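Local coordinates for FACT-Spt16 (Cicer arietinum, PDB 5CE6), which belongs to the FACT histone chaperone complex and, through its N-terminal domain, probably takes part in binding histones H3-H4, at residues S23-L33 with L75-P83; S154-R162 with F182-F191. All coordinates share one frame; numbering follows the deposited sequence.

Overall arrangement
Both contacts lie in the N-terminal lobe of Spt16, the smaller part of a chain that also carries a region of the metallopeptidase M24 family, and they follow each other in sequence: contact 1 closes before contact 2 begins. Their centres are about 22 Å apart and their nearest atoms about 7 Å, without touching. Contact 1 sets the start of helix 26-42 against the end of helix 69-78. Contact 2 joins strands 156-159 and 183-186 at one margin of the lobe's six-stranded mixed sheet. Helix 69-78 links them: its earlier turns meet Ile-160 and Phe-191 of contact 2 and its last turn serves contact 1, so the same helix borders both contacts within the lobe.

Contact 1 (S23-L33 with L75-P83); sequences SIDLNTFQTRL and LWLLGFEFP
Arg-32 lies flat over one face of the Trp-76 indole, guanidinium and ring planes 11° apart, while its CD sits above the five-membered ring, 3.6 Å from the centroid. Thr-28 CG2 covers a face of the guanidinium. This is helix-helix packing in the N-terminal lobe, the first turns of helix 26-42 against the last turn of helix 69-78. An extended chain from CG to NE lays arginine's methylenes along the indole and delivers NH1 to Trp-76 O, 2.8 Å away, in the plane of both guanidinium and carbonyl and on a lone pair. One residue thus supplies both ring and acceptor, and Glu-202 makes a long, weak ion pair with NH2 of Arg-32. With an alanine in place of Trp-76 the guanidinium and methylenes would probably lose the indole face, leaving mainly the NH1 bond to hold them to helix 69-78. Deeper in, the Phe-29 ring turns its edge to Leu-77 O, and CD1 of Phe-29 lies 3.8 Å from Leu-78 CD2. That leucine methyl also meets Ile-24 CD1; Ile-24 and Leu-78 also touch Ile-105 and Leu-106 of helix 100-106. With CG anti to the carbonyl carbon (chi1 -60°), Phe-80 presents its ring edge to Ser-23 O. Gly-79 leaves the helix with positive phi, where a CB would jam against the preceding carbonyl. Helix 26-42 is N-capped by Asp-25, whose OD1 accepts from Thr-28 N at 3.0 Å. Two waters bridge this N-terminus to helix 69-78: one donates to Asp-25 O and Leu-77 O, the other accepts from Asp-25 N and donates to Leu-78 O at 2.6 Å.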
loop_
_atom_site.group_PDB
_atom_site.type_symbol
_atom_site.label_atom_id
_atom_site.label_comp_id
_atom_site.label_asym_id
_atom_site.label_seq_id
_atom_site.Cartn_x
_atom_site.Cartn_y
_atom_site.Cartn_z
ATOM N N SER A 23 -10.835 -18.583 15.018
ATOM C CA SER A 23 -9.870 -18.040 14.065
ATOM C C SER A 23 -10.527 -17.202 12.969
ATOM O O SER A 23 -10.455 -15.973 12.989
ATOM C CB SER A 23 -9.031 -19.161 13.444
ATOM O OG SER A 23 -7.711 -19.162 13.960
ATOM N N ILE A 24 -11.170 -17.866 12.011
ATOM C CA ILE A 24 -11.728 -17.165 10.850
ATOM C C ILE A 24 -13.094 -16.533 11.116
ATOM O O ILE A 24 -14.025 -17.198 11.561
ATOM C CB ILE A 24 -11.802 -18.079 9.602
ATOM C CG1 ILE A 24 -10.388 -18.422 9.115
ATOM C CG2 ILE A 24 -12.586 -17.397 8.478
ATOM C CD1 ILE A 24 -10.355 -19.483 8.022
ATOM N N ASP A 25 -13.188 -15.234 10.846
ATOM C CA ASP A 25 -14.448 -14.512 10.912
ATOM C C ASP A 25 -15.351 -14.988 9.774
ATOM O O ASP A 25 -15.196 -14.548 8.633
ATOM C CB ASP A 25 -14.165 -13.013 10.779
ATOM C CG ASP A 25 -15.359 -12.153 11.125
ATOM O OD1 ASP A 25 -16.492 -12.475 10.707
ATOM O OD2 ASP A 25 -15.152 -11.136 11.817
ATOM N N LEU A 26 -16.287 -15.882 10.083
ATOM C CA LEU A 26 -17.155 -16.474 9.064
ATOM C C LEU A 26 -18.135 -15.485 8.430
ATOM O O LEU A 26 -18.483 -15.623 7.257
ATOM C CB LEU A 26 -17.911 -17.685 9.622
ATOM C CG LEU A 26 -17.044 -18.866 10.068
ATOM C CD1 LEU A 26 -17.894 -20.054 10.455
ATOM C CD2 LEU A 26 -16.055 -19.260 8.986
ATOM N N ASN A 27 -18.583 -14.496 9.200
ATOM C CA ASN A 27 -19.512 -13.488 8.692
ATOM C C ASN A 27 -18.844 -12.614 7.641
ATOM O O ASN A 27 -19.404 -12.356 6.572
ATOM C CB ASN A 27 -20.043 -12.625 9.844
ATOM C CG ASN A 27 -21.263 -11.806 9.453
ATOM O OD1 ASN A 27 -21.279 -11.145 8.411
ATOM N ND2 ASN A 27 -22.293 -11.844 10.292
ATOM N N THR A 28 -17.636 -12.163 7.956
ATOM C CA THR A 28 -16.838 -11.374 7.027
ATOM C C THR A 28 -16.523 -12.177 5.766
ATOM O O THR A 28 -16.647 -11.670 4.651
ATOM C CB THR A 28 -15.529 -10.924 7.686
ATOM O OG1 THR A 28 -15.825 -9.971 8.714
ATOM C CG2 THR A 28 -14.605 -10.293 6.662
ATOM N N PHE A 29 -16.128 -13.435 5.954
ATOM C CA PHE A 29 -15.843 -14.331 4.839
ATOM C C PHE A 29 -17.038 -14.417 3.886
ATOM O O PHE A 29 -16.879 -14.278 2.673
ATOM C CB PHE A 29 -15.478 -15.727 5.357
ATOM C CG PHE A 29 -15.369 -16.761 4.275
ATOM C CD1 PHE A 29 -14.252 -16.806 3.452
ATOM C CD2 PHE A 29 -16.376 -17.692 4.082
ATOM C CE1 PHE A 29 -14.151 -17.750 2.450
ATOM C CE2 PHE A 29 -16.280 -18.647 3.083
ATOM C CZ PHE A 29 -15.166 -18.678 2.270
ATOM N N GLN A 30 -18.233 -14.616 4.437
ATOM C CA GLN A 30 -19.439 -14.753 3.615
ATOM C C GLN A 30 -19.755 -13.477 2.844
ATOM O O GLN A 30 -20.049 -13.517 1.648
ATOM C CB GLN A 30 -20.648 -15.146 4.475
ATOM C CG GLN A 30 -20.638 -16.578 4.958
ATOM C CD GLN A 30 -21.862 -16.919 5.788
ATOM O OE1 GLN A 30 -22.915 -17.262 5.250
ATOM N NE2 GLN A 30 -21.731 -16.819 7.107
ATOM N N THR A 31 -19.697 -12.349 3.541
ATOM C CA THR A 31 -19.984 -11.058 2.937
ATOM C C THR A 31 -19.002 -10.756 1.815
ATOM O O THR A 31 -19.392 -10.325 0.722
ATOM C CB THR A 31 -19.928 -9.931 3.981
ATOM O OG1 THR A 31 -20.973 -10.127 4.939
ATOM C CG2 THR A 31 -20.116 -8.585 3.320
ATOM N N ARG A 32 -17.726 -11.006 2.079
ATOM C CA ARG A 32 -16.692 -10.714 1.100
ATOM C C ARG A 32 -16.649 -11.715 -0.060
ATOM O O ARG A 32 -16.383 -11.316 -1.197
ATOM C CB ARG A 32 -15.339 -10.535 1.791
ATOM C CG ARG A 32 -15.286 -9.224 2.585
ATOM C CD ARG A 32 -13.982 -9.017 3.338
ATOM N NE ARG A 32 -14.083 -7.856 4.225
ATOM C CZ ARG A 32 -13.150 -7.476 5.095
ATOM N NH1 ARG A 32 -12.026 -8.159 5.219
ATOM N NH2 ARG A 32 -13.360 -6.412 5.864
ATOM N N LEU A 33 -16.951 -12.990 0.207
ATOM C CA LEU A 33 -17.018 -13.978 -0.869
ATOM C C LEU A 33 -18.161 -13.622 -1.823
ATOM O O LEU A 33 -18.030 -13.725 -3.049
ATOM C CB LEU A 33 -17.187 -15.403 -0.315
ATOM C CG LEU A 33 -17.051 -16.575 -1.293
ATOM C CD1 LEU A 33 -15.671 -16.569 -1.916
ATOM C CD2 LEU A 33 -17.309 -17.903 -0.592
ATOM N N LEU A 75 -5.885 -12.286 3.041
ATOM C CA LEU A 75 -6.147 -11.458 4.219
ATOM C C LEU A 75 -7.557 -10.871 4.196
ATOM O O LEU A 75 -8.253 -10.834 5.218
ATOM C CB LEU A 75 -5.100 -10.328 4.309
ATOM C CG LEU A 75 -3.712 -10.804 4.744
ATOM C CD1 LEU A 75 -2.668 -9.726 4.500
ATOM C CD2 LEU A 75 -3.728 -11.176 6.215
ATOM N N TRP A 76 -7.977 -10.406 3.025
ATOM C CA TRP A 76 -9.285 -9.790 2.864
ATOM C C TRP A 76 -10.384 -10.809 3.111
ATOM O O TRP A 76 -11.337 -10.559 3.855
ATOM C CB TRP A 76 -9.398 -9.216 1.449
ATOM C CG TRP A 76 -10.655 -8.446 1.164
ATOM C CD1 TRP A 76 -10.985 -7.200 1.629
ATOM C CD2 TRP A 76 -11.726 -8.852 0.306
ATOM N NE1 TRP A 76 -12.208 -6.820 1.127
ATOM C CE2 TRP A 76 -12.680 -7.813 0.306
ATOM C CE3 TRP A 76 -11.972 -9.997 -0.461
ATOM C CZ2 TRP A 76 -13.867 -7.893 -0.425
ATOM C CZ3 TRP A 76 -13.139 -10.070 -1.192
ATOM C CH2 TRP A 76 -14.078 -9.029 -1.165
ATOM N N LEU A 77 -10.229 -11.981 2.507
ATOM C CA LEU A 77 -11.272 -13.000 2.545
ATOM C C LEU A 77 -11.298 -13.749 3.883
ATOM O O LEU A 77 -12.372 -13.973 4.467
ATOM C CB LEU A 77 -11.059 -13.984 1.385
ATOM C CG LEU A 77 -12.241 -14.681 0.710
ATOM C CD1 LEU A 77 -13.318 -13.683 0.302
ATOM C CD2 LEU A 77 -11.759 -15.450 -0.512
ATOM N N LEU A 78 -10.112 -14.122 4.366
ATOM C CA LEU A 78 -9.980 -15.068 5.477
ATOM C C LEU A 78 -9.403 -14.454 6.753
ATOM O O LEU A 78 -9.509 -15.039 7.832
ATOM C CB LEU A 78 -9.121 -16.260 5.047
ATOM C CG LEU A 78 -9.723 -17.120 3.930
ATOM C CD1 LEU A 78 -8.661 -17.970 3.247
ATOM C CD2 LEU A 78 -10.828 -17.999 4.478
ATOM N N GLY A 79 -8.783 -13.287 6.627
ATOM C CA GLY A 79 -8.256 -12.584 7.785
ATOM C C GLY A 79 -6.866 -13.032 8.191
ATOM O O GLY A 79 -6.338 -12.569 9.202
ATOM N N PHE A 80 -6.277 -13.939 7.412
ATOM C CA PHE A 80 -4.956 -14.489 7.709
ATOM C C PHE A 80 -4.220 -14.813 6.421
ATOM O O PHE A 80 -4.840 -15.058 5.384
ATOM C CB PHE A 80 -5.059 -15.787 8.532
ATOM C CG PHE A 80 -5.755 -15.624 9.851
ATOM C CD1 PHE A 80 -5.063 -15.171 10.966
ATOM C CD2 PHE A 80 -7.104 -15.928 9.975
ATOM C CE1 PHE A 80 -5.709 -15.022 12.183
ATOM C CE2 PHE A 80 -7.756 -15.779 11.184
ATOM C CZ PHE A 80 -7.058 -15.328 12.292
ATOM N N GLU A 81 -2.897 -14.812 6.490
ATOM C CA GLU A 81 -2.088 -15.261 5.372
ATOM C C GLU A 81 -2.122 -16.775 5.308
ATOM O O GLU A 81 -2.201 -17.448 6.338
ATOM C CB GLU A 81 -0.640 -14.821 5.537
ATOM C CG GLU A 81 -0.400 -13.339 5.325
ATOM C CD GLU A 81 1.073 -12.996 5.315
ATOM O OE1 GLU A 81 1.788 -13.439 4.389
ATOM O OE2 GLU A 81 1.518 -12.282 6.235
ATOM N N PHE A 82 -2.037 -17.298 4.090
ATOM C CA PHE A 82 -1.920 -18.733 3.857
ATOM C C PHE A 82 -0.743 -18.953 2.916
ATOM O O PHE A 82 -0.917 -19.065 1.700
ATOM C CB PHE A 82 -3.219 -19.283 3.254
ATOM C CG PHE A 82 -4.328 -19.496 4.264
ATOM C CD1 PHE A 82 -5.054 -18.421 4.772
ATOM C CD2 PHE A 82 -4.661 -20.776 4.684
ATOM C CE1 PHE A 82 -6.077 -18.624 5.693
ATOM C CE2 PHE A 82 -5.682 -20.990 5.603
ATOM C CZ PHE A 82 -6.396 -19.915 6.105
ATOM N N PRO A 83 0.479 -18.989 3.470
ATOM C CA PRO A 83 1.664 -19.153 2.623
ATOM C C PRO A 83 1.682 -20.537 1.986
ATOM O O PRO A 83 1.035 -21.457 2.498
ATOM C CB PRO A 83 2.828 -19.012 3.613
ATOM C CG PRO A 83 2.243 -18.333 4.822
ATOM C CD PRO A 83 0.832 -18.841 4.891
HETATM O O HOH W 1 -12.915 -13.486 6.969
HETATM O O HOH W 2 -10.926 -13.870 9.706
HETATM O O HOH W 3 -9.214 -8.613 6.918
#

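Contact 2 (S154-R162 with F182-F191); sequences SSTVGHIAR and FRLSDVANGF
Asp-186 and Ala-161 meet where two parallel strands, 156-159 and 183-186, finish side by side in a beta-alpha-beta unit whose crossover is helix 168-179. From Asp-186 CB, 3.9 Å from Ala-161 CB, the side chain runs through CG, also against that methyl, to OD1. Its CG is anti to the backbone N (chi1 -175°), which carries OD1 to two amides: Ala-161 N at 3.3 Å and Ala-188 N at 3.0 Å, reached from opposite faces of the carboxylate. The second bond makes an Asx turn leading into helix 188-196. A water also donates to OD1 and accepts from Arg-162 N.

Along the strands, Val-157 N and His-159 N donate to Arg-183 O and Ser-185 O, while Arg-183 N, Ser-185 N and Val-187 N return bonds to the other strand. Gly-158 suits its place because a CB there would collide with Val-187 CG1, already 3.6 Å from the glycine CA. Thr-156 CG2 lies over the centre of the Arg-183 guanidinium and 3.3 Å from Ser-185 OG, a hydroxyl that bonds to Gly-49 O.

On the other side of the sheet, Val-157 CG2 meets Phe-182 CD2 at 3.6 Å, and helix 133-145 packs on both residues through Ile-143. The His-159 side chain crosses that of Leu-184 at about a right angle, NE2 of His-159 lying 3.9 Å from Leu-184 CB. Beyond the strands, the Ile-160 side chain crosses that of Phe-191, its CG1 4.0 Å from CD2 of the ring, an apolar seam with helix 69-78.

The carboxylate oxygen OD1 is therefore gripped by two backbone N-H groups and a water, donors that would favour the ionised form and tie the chain beyond one strand to the helix following the other.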
loop_
_atom_site.group_PDB
_atom_site.type_symbol
_atom_site.label_atom_id
_atom_site.label_comp_id
_atom_site.label_asym_id
_atom_site.label_seq_id
_atom_site.Cartn_x
_atom_site.Cartn_y
_atom_site.Cartn_z
ATOM N N SER A 154 -14.347 -23.603 -24.064
ATOM C CA SER A 154 -12.985 -23.415 -23.575
ATOM C C SER A 154 -12.967 -22.754 -22.199
ATOM O O SER A 154 -13.987 -22.250 -21.733
ATOM C CB SER A 154 -12.164 -22.598 -24.576
ATOM O OG SER A 154 -12.998 -21.842 -25.438
ATOM N N SER A 155 -11.808 -22.764 -21.548
ATOM C CA SER A 155 -11.678 -22.144 -20.231
ATOM C C SER A 155 -10.736 -20.946 -20.224
ATOM O O SER A 155 -9.640 -20.986 -20.790
ATOM C CB SER A 155 -11.234 -23.168 -19.179
ATOM O OG SER A 155 -12.308 -24.007 -18.784
ATOM N N THR A 156 -11.179 -19.874 -19.579
ATOM C CA THR A 156 -10.314 -18.736 -19.327
ATOM C C THR A 156 -10.061 -18.636 -17.828
ATOM O O THR A 156 -10.992 -18.446 -17.044
ATOM C CB THR A 156 -10.916 -17.422 -19.857
ATOM O OG1 THR A 156 -11.019 -17.486 -21.287
ATOM C CG2 THR A 156 -10.046 -16.240 -19.468
ATOM N N VAL A 157 -8.801 -18.788 -17.436
ATOM C CA VAL A 157 -8.409 -18.661 -16.038
ATOM C C VAL A 157 -7.773 -17.309 -15.792
ATOM O O VAL A 157 -6.776 -16.960 -16.424
ATOM C CB VAL A 157 -7.428 -19.770 -15.622
ATOM C CG1 VAL A 157 -6.954 -19.558 -14.192
ATOM C CG2 VAL A 157 -8.094 -21.114 -15.750
ATOM N N GLY A 158 -8.350 -16.547 -14.872
ATOM C CA GLY A 158 -7.761 -15.282 -14.479
ATOM C C GLY A 158 -6.691 -15.490 -13.430
ATOM O O GLY A 158 -6.838 -16.325 -12.538
ATOM N N HIS A 159 -5.596 -14.748 -13.548
ATOM C CA HIS A 159 -4.575 -14.745 -12.510
ATOM C C HIS A 159 -3.991 -13.352 -12.388
ATOM O O HIS A 159 -4.240 -12.496 -13.234
ATOM C CB HIS A 159 -3.479 -15.772 -12.800
ATOM C CG HIS A 159 -2.707 -15.503 -14.051
ATOM N ND1 HIS A 159 -1.345 -15.713 -14.146
ATOM C CD2 HIS A 159 -3.098 -15.052 -15.267
ATOM C CE1 HIS A 159 -0.935 -15.396 -15.358
ATOM N NE2 HIS A 159 -1.980 -14.987 -16.061
ATOM N N ILE A 160 -3.237 -13.119 -11.322
ATOM C CA ILE A 160 -2.574 -11.836 -11.145
ATOM C C ILE A 160 -1.254 -11.957 -11.894
ATOM O O ILE A 160 -0.241 -12.369 -11.331
ATOM C CB ILE A 160 -2.368 -11.526 -9.657
ATOM C CG1 ILE A 160 -3.723 -11.585 -8.935
ATOM C CG2 ILE A 160 -1.725 -10.168 -9.478
ATOM C CD1 ILE A 160 -3.634 -11.632 -7.421
ATOM N N ALA A 161 -1.293 -11.637 -13.184
ATOM C CA ALA A 161 -0.220 -12.015 -14.106
ATOM C C ALA A 161 1.136 -11.403 -13.762
ATOM O O ALA A 161 2.178 -11.999 -14.034
ATOM C CB ALA A 161 -0.611 -11.678 -15.541
ATOM N N ARG A 162 1.120 -10.217 -13.164
ATOM C CA ARG A 162 2.358 -9.493 -12.885
ATOM C C ARG A 162 3.144 -10.081 -11.716
ATOM O O ARG A 162 4.310 -9.734 -11.504
ATOM C CB ARG A 162 2.074 -8.008 -12.640
ATOM N N PHE A 182 -5.758 -23.777 -21.290
ATOM C CA PHE A 182 -6.509 -22.607 -20.836
ATOM C C PHE A 182 -5.996 -21.286 -21.381
ATOM O O PHE A 182 -4.789 -21.066 -21.505
ATOM C CB PHE A 182 -6.504 -22.509 -19.306
ATOM C CG PHE A 182 -7.083 -23.702 -18.611
ATOM C CD1 PHE A 182 -8.048 -24.486 -19.223
ATOM C CD2 PHE A 182 -6.661 -24.037 -17.333
ATOM C CE1 PHE A 182 -8.580 -25.593 -18.575
ATOM C CE2 PHE A 182 -7.188 -25.137 -16.677
ATOM C CZ PHE A 182 -8.148 -25.918 -17.299
ATOM N N ARG A 183 -6.932 -20.397 -21.685
ATOM C CA ARG A 183 -6.595 -19.009 -21.939
ATOM C C ARG A 183 -6.353 -18.363 -20.578
ATOM O O ARG A 183 -7.130 -18.574 -19.650
ATOM C CB ARG A 183 -7.755 -18.321 -22.656
ATOM C CG ARG A 183 -7.328 -17.332 -23.724
ATOM C CD ARG A 183 -7.721 -15.910 -23.352
ATOM N NE ARG A 183 -9.170 -15.716 -23.373
ATOM C CZ ARG A 183 -9.780 -14.580 -23.048
ATOM N NH1 ARG A 183 -9.068 -13.527 -22.670
ATOM N NH2 ARG A 183 -11.102 -14.497 -23.099
ATOM N N LEU A 184 -5.273 -17.594 -20.449
ATOM C CA LEU A 184 -4.943 -16.940 -19.184
ATOM C C LEU A 184 -5.134 -15.419 -19.265
ATOM O O LEU A 184 -4.583 -14.767 -20.152
ATOM C CB LEU A 184 -3.506 -17.271 -18.764
ATOM C CG LEU A 184 -3.106 -18.741 -18.607
ATOM C CD1 LEU A 184 -1.679 -18.865 -18.103
ATOM C CD2 LEU A 184 -4.055 -19.484 -17.681
ATOM N N SER A 185 -5.907 -14.861 -18.334
ATOM C CA SER A 185 -6.184 -13.419 -18.310
ATOM C C SER A 185 -5.695 -12.754 -17.028
ATOM O O SER A 185 -5.872 -13.290 -15.934
ATOM C CB SER A 185 -7.686 -13.162 -18.451
ATOM O OG SER A 185 -8.161 -13.587 -19.712
ATOM N N ASP A 186 -5.091 -11.577 -17.160
ATOM C CA ASP A 186 -4.703 -10.796 -15.996
ATOM C C ASP A 186 -5.977 -10.252 -15.365
ATOM O O ASP A 186 -6.820 -9.675 -16.054
ATOM C CB ASP A 186 -3.769 -9.648 -16.403
ATOM C CG ASP A 186 -3.227 -8.869 -15.213
ATOM O OD1 ASP A 186 -3.402 -9.309 -14.058
ATOM O OD2 ASP A 186 -2.604 -7.810 -15.435
ATOM N N VAL A 187 -6.135 -10.460 -14.062
ATOM C CA VAL A 187 -7.303 -9.944 -13.357
ATOM C C VAL A 187 -6.925 -8.987 -12.228
ATOM O O VAL A 187 -7.724 -8.731 -11.331
ATOM C CB VAL A 187 -8.210 -11.077 -12.819
ATOM C CG1 VAL A 187 -8.794 -11.860 -13.962
ATOM C CG2 VAL A 187 -7.443 -11.999 -11.881
ATOM N N ALA A 188 -5.710 -8.448 -12.275
ATOM C CA ALA A 188 -5.273 -7.523 -11.230
ATOM C C ALA A 188 -6.233 -6.337 -11.085
ATOM O O ALA A 188 -6.492 -5.863 -9.976
ATOM C CB ALA A 188 -3.856 -7.046 -11.486
ATOM N N ASN A 189 -6.771 -5.876 -12.210
ATOM C CA ASN A 189 -7.682 -4.741 -12.212
ATOM C C ASN A 189 -9.013 -5.089 -11.567
ATOM O O ASN A 189 -9.725 -4.212 -11.074
ATOM C CB ASN A 189 -7.899 -4.222 -13.635
ATOM C CG ASN A 189 -6.645 -3.608 -14.228
ATOM O OD1 ASN A 189 -5.746 -3.194 -13.503
ATOM N ND2 ASN A 189 -6.581 -3.545 -15.555
ATOM N N GLY A 190 -9.355 -6.372 -11.570
ATOM C CA GLY A 190 -10.579 -6.798 -10.922
ATOM C C GLY A 190 -10.414 -6.704 -9.420
ATOM O O GLY A 190 -11.259 -6.139 -8.721
ATOM N N PHE A 191 -9.323 -7.272 -8.918
ATOM C CA PHE A 191 -9.030 -7.186 -7.491
ATOM C C PHE A 191 -8.858 -5.740 -7.022
ATOM O O PHE A 191 -9.310 -5.383 -5.932
ATOM C CB PHE A 191 -7.804 -8.028 -7.146
ATOM C CG PHE A 191 -8.070 -9.499 -7.169
ATOM C CD1 PHE A 191 -9.047 -10.046 -6.344
ATOM C CD2 PHE A 191 -7.365 -10.334 -8.018
ATOM C CE1 PHE A 191 -9.306 -11.408 -6.355
ATOM C CE2 PHE A 191 -7.618 -11.698 -8.041
ATOM C CZ PHE A 191 -8.587 -12.236 -7.204
HETATM O O HOH W 4 -1.103 -8.277 -12.759
#